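Uncharacterized protein (Neisseria gonorrhoeae, PDB 5V77) is of unknown function but folds as a curled antiparallel beta sheet and belongs to the NGO_1070-like family, with two chains in its assembly. Local coordinates at residues Y83-F87 / Y88-I92. Residues are numbered along the deposited sequence; the frame is centred on the assembly and turned at random.
Sequences YKYQF and YSEII
Y83 and E90 form an antiparallel hydrogen-bonded pair of this beta hairpin, a small example of how backbone bonds and an aromatic stack accompany a tight turn. Y83 N reaches E90 O at 2.8 Å in a nearly straight bond (172° at the hydrogen), and E90 N returns one to Y83 O at 2.9 Å, approaching in the carbonyl plane. Two residues nearer the turn, past the non-hydrogen-bonded pair of K84 and S89, Y85 N donates to Y88 O at 2.8 Å. Y88 N, at the turn itself, is buried without a partner.

Over this last bond the two tyrosines form an offset stack, centroids 4.8 Å apart and planes tilted by 23°. Y85 CD2 sits over the outer part of the Y88 face, 3.5 Å from Y88 CZ, and Y88 OH over the outer part of the Y85 face. Y88 has CG wedged between its backbone N and carbonyl carbon (chi1 74°), which carries the ring back across Y85, whose CB adds a CH-pi contact to the same ring. Farther along this face, I92 CD1 meets Y83 CE2 at 3.7 Å; the Y83 hydroxyl hydrogen-bonds to E81.

The hairpin lies at the surface, joining strands 75-84 and 89-94. A backbone hydrogen bond links K84 to M9 of strand 9-13, and S89 and I91 bond likewise to strand 98-103, continuing the antiparallel sheet on both flanks.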
loop_
_atom_site.group_PDB
_atom_site.type_symbol
_atom_site.label_atom_id
_atom_site.label_comp_id
_atom_site.label_asym_id
_atom_site.label_seq_id
_atom_site.Cartn_x
_atom_site.Cartn_y
_atom_site.Cartn_z
ATOM N N TYR A 83 -17.298 -6.043 1.535
ATOM C CA TYR A 83 -17.740 -7.418 1.335
ATOM C C TYR A 83 -17.274 -8.262 2.511
ATOM O O TYR A 83 -16.105 -8.190 2.901
ATOM C CB TYR A 83 -17.173 -8.007 0.040
ATOM C CG TYR A 83 -17.547 -7.254 -1.213
ATOM C CD1 TYR A 83 -18.574 -7.702 -2.037
ATOM C CD2 TYR A 83 -16.874 -6.098 -1.575
ATOM C CE1 TYR A 83 -18.917 -7.012 -3.191
ATOM C CE2 TYR A 83 -17.212 -5.400 -2.723
ATOM C CZ TYR A 83 -18.230 -5.860 -3.523
ATOM O OH TYR A 83 -18.553 -5.160 -4.659
ATOM N N LYS A 84 -18.167 -9.081 3.063
ATOM C CA LYS A 84 -17.798 -9.941 4.183
ATOM C C LYS A 84 -17.945 -11.392 3.762
ATOM O O LYS A 84 -19.045 -11.829 3.410
ATOM C CB LYS A 84 -18.650 -9.649 5.420
ATOM C CG LYS A 84 -18.133 -10.335 6.675
ATOM C CD LYS A 84 -18.923 -9.920 7.908
ATOM C CE LYS A 84 -18.226 -10.372 9.184
ATOM N NZ LYS A 84 -18.024 -11.844 9.215
ATOM N N TYR A 85 -16.841 -12.132 3.796
ATOM C CA TYR A 85 -16.822 -13.558 3.503
ATOM C C TYR A 85 -16.705 -14.346 4.805
ATOM O O TYR A 85 -16.671 -13.779 5.899
ATOM C CB TYR A 85 -15.677 -13.888 2.547
ATOM C CG TYR A 85 -15.738 -13.089 1.270
ATOM C CD1 TYR A 85 -16.525 -13.511 0.202
ATOM C CD2 TYR A 85 -15.023 -11.914 1.130
ATOM C CE1 TYR A 85 -16.590 -12.782 -0.966
ATOM C CE2 TYR A 85 -15.082 -11.177 -0.034
ATOM C CZ TYR A 85 -15.867 -11.615 -1.076
ATOM O OH TYR A 85 -15.922 -10.881 -2.237
ATOM N N GLN A 86 -16.648 -15.676 4.687
ATOM C CA GLN A 86 -16.675 -16.505 5.886
ATOM C C GLN A 86 -15.485 -16.222 6.790
ATOM O O GLN A 86 -15.632 -16.164 8.016
ATOM C CB GLN A 86 -16.712 -17.990 5.524
ATOM C CG GLN A 86 -16.709 -18.874 6.763
ATOM C CD GLN A 86 -16.954 -20.336 6.458
ATOM O OE1 GLN A 86 -16.630 -20.822 5.372
ATOM N NE2 GLN A 86 -17.530 -21.047 7.420
ATOM N N PHE A 87 -14.300 -16.026 6.210
ATOM C CA PHE A 87 -13.087 -15.889 7.003
ATOM C C PHE A 87 -12.357 -14.570 6.832
ATOM O O PHE A 87 -11.330 -14.377 7.487
ATOM C CB PHE A 87 -12.107 -17.020 6.683
ATOM C CG PHE A 87 -12.601 -18.378 7.077
ATOM C CD1 PHE A 87 -12.741 -18.717 8.410
ATOM C CD2 PHE A 87 -12.896 -19.323 6.116
ATOM C CE1 PHE A 87 -13.193 -19.979 8.782
ATOM C CE2 PHE A 87 -13.344 -20.587 6.479
ATOM C CZ PHE A 87 -13.493 -20.910 7.813
ATOM N N TYR A 88 -12.834 -13.666 5.979
ATOM C CA TYR A 88 -12.143 -12.402 5.762
ATOM C C TYR A 88 -13.122 -11.416 5.142
ATOM O O TYR A 88 -14.256 -11.769 4.799
ATOM C CB TYR A 88 -10.904 -12.599 4.875
ATOM C CG TYR A 88 -11.235 -12.824 3.415
ATOM C CD1 TYR A 88 -11.603 -14.075 2.948
ATOM C CD2 TYR A 88 -11.163 -11.775 2.503
ATOM C CE1 TYR A 88 -11.906 -14.281 1.611
ATOM C CE2 TYR A 88 -11.471 -11.965 1.167
ATOM C CZ TYR A 88 -11.838 -13.220 0.726
ATOM O OH TYR A 88 -12.135 -13.411 -0.603
ATOM N N SER A 89 -12.669 -10.172 4.990
ATOM C CA SER A 89 -13.476 -9.128 4.375
ATOM C C SER A 89 -12.631 -8.361 3.363
ATOM O O SER A 89 -11.402 -8.438 3.366
ATOM C CB SER A 89 -14.065 -8.175 5.433
ATOM O OG SER A 89 -14.969 -8.868 6.291
ATOM N N GLU A 90 -13.310 -7.606 2.500
ATOM C CA GLU A 90 -12.645 -6.848 1.449
ATOM C C GLU A 90 -13.336 -5.503 1.288
ATOM O O GLU A 90 -14.567 -5.437 1.290
ATOM C CB GLU A 90 -12.677 -7.619 0.117
ATOM C CG GLU A 90 -11.898 -6.949 -1.014
ATOM C CD GLU A 90 -12.013 -7.710 -2.319
ATOM O OE1 GLU A 90 -12.690 -8.748 -2.328
ATOM O OE2 GLU A 90 -11.422 -7.277 -3.331
ATOM N N ILE A 91 -12.550 -4.431 1.149
ATOM C CA ILE A 91 -13.095 -3.143 0.738
ATOM C C ILE A 91 -12.631 -2.865 -0.682
ATOM O O ILE A 91 -11.508 -3.219 -1.063
ATOM C CB ILE A 91 -12.710 -1.980 1.674
ATOM C CG1 ILE A 91 -11.203 -1.937 1.939
ATOM C CG2 ILE A 91 -13.502 -2.044 2.976
ATOM C CD1 ILE A 91 -10.780 -0.633 2.589
ATOM N N ILE A 92 -13.497 -2.232 -1.463
ATOM C CA ILE A 92 -13.162 -1.812 -2.815
ATOM C C ILE A 92 -13.485 -0.335 -2.951
ATOM O O ILE A 92 -14.604 0.093 -2.652
ATOM C CB ILE A 92 -13.905 -2.634 -3.878
ATOM C CG1 ILE A 92 -13.498 -4.100 -3.767
ATOM C CG2 ILE A 92 -13.580 -2.094 -5.273
ATOM C CD1 ILE A 92 -14.160 -4.987 -4.788
#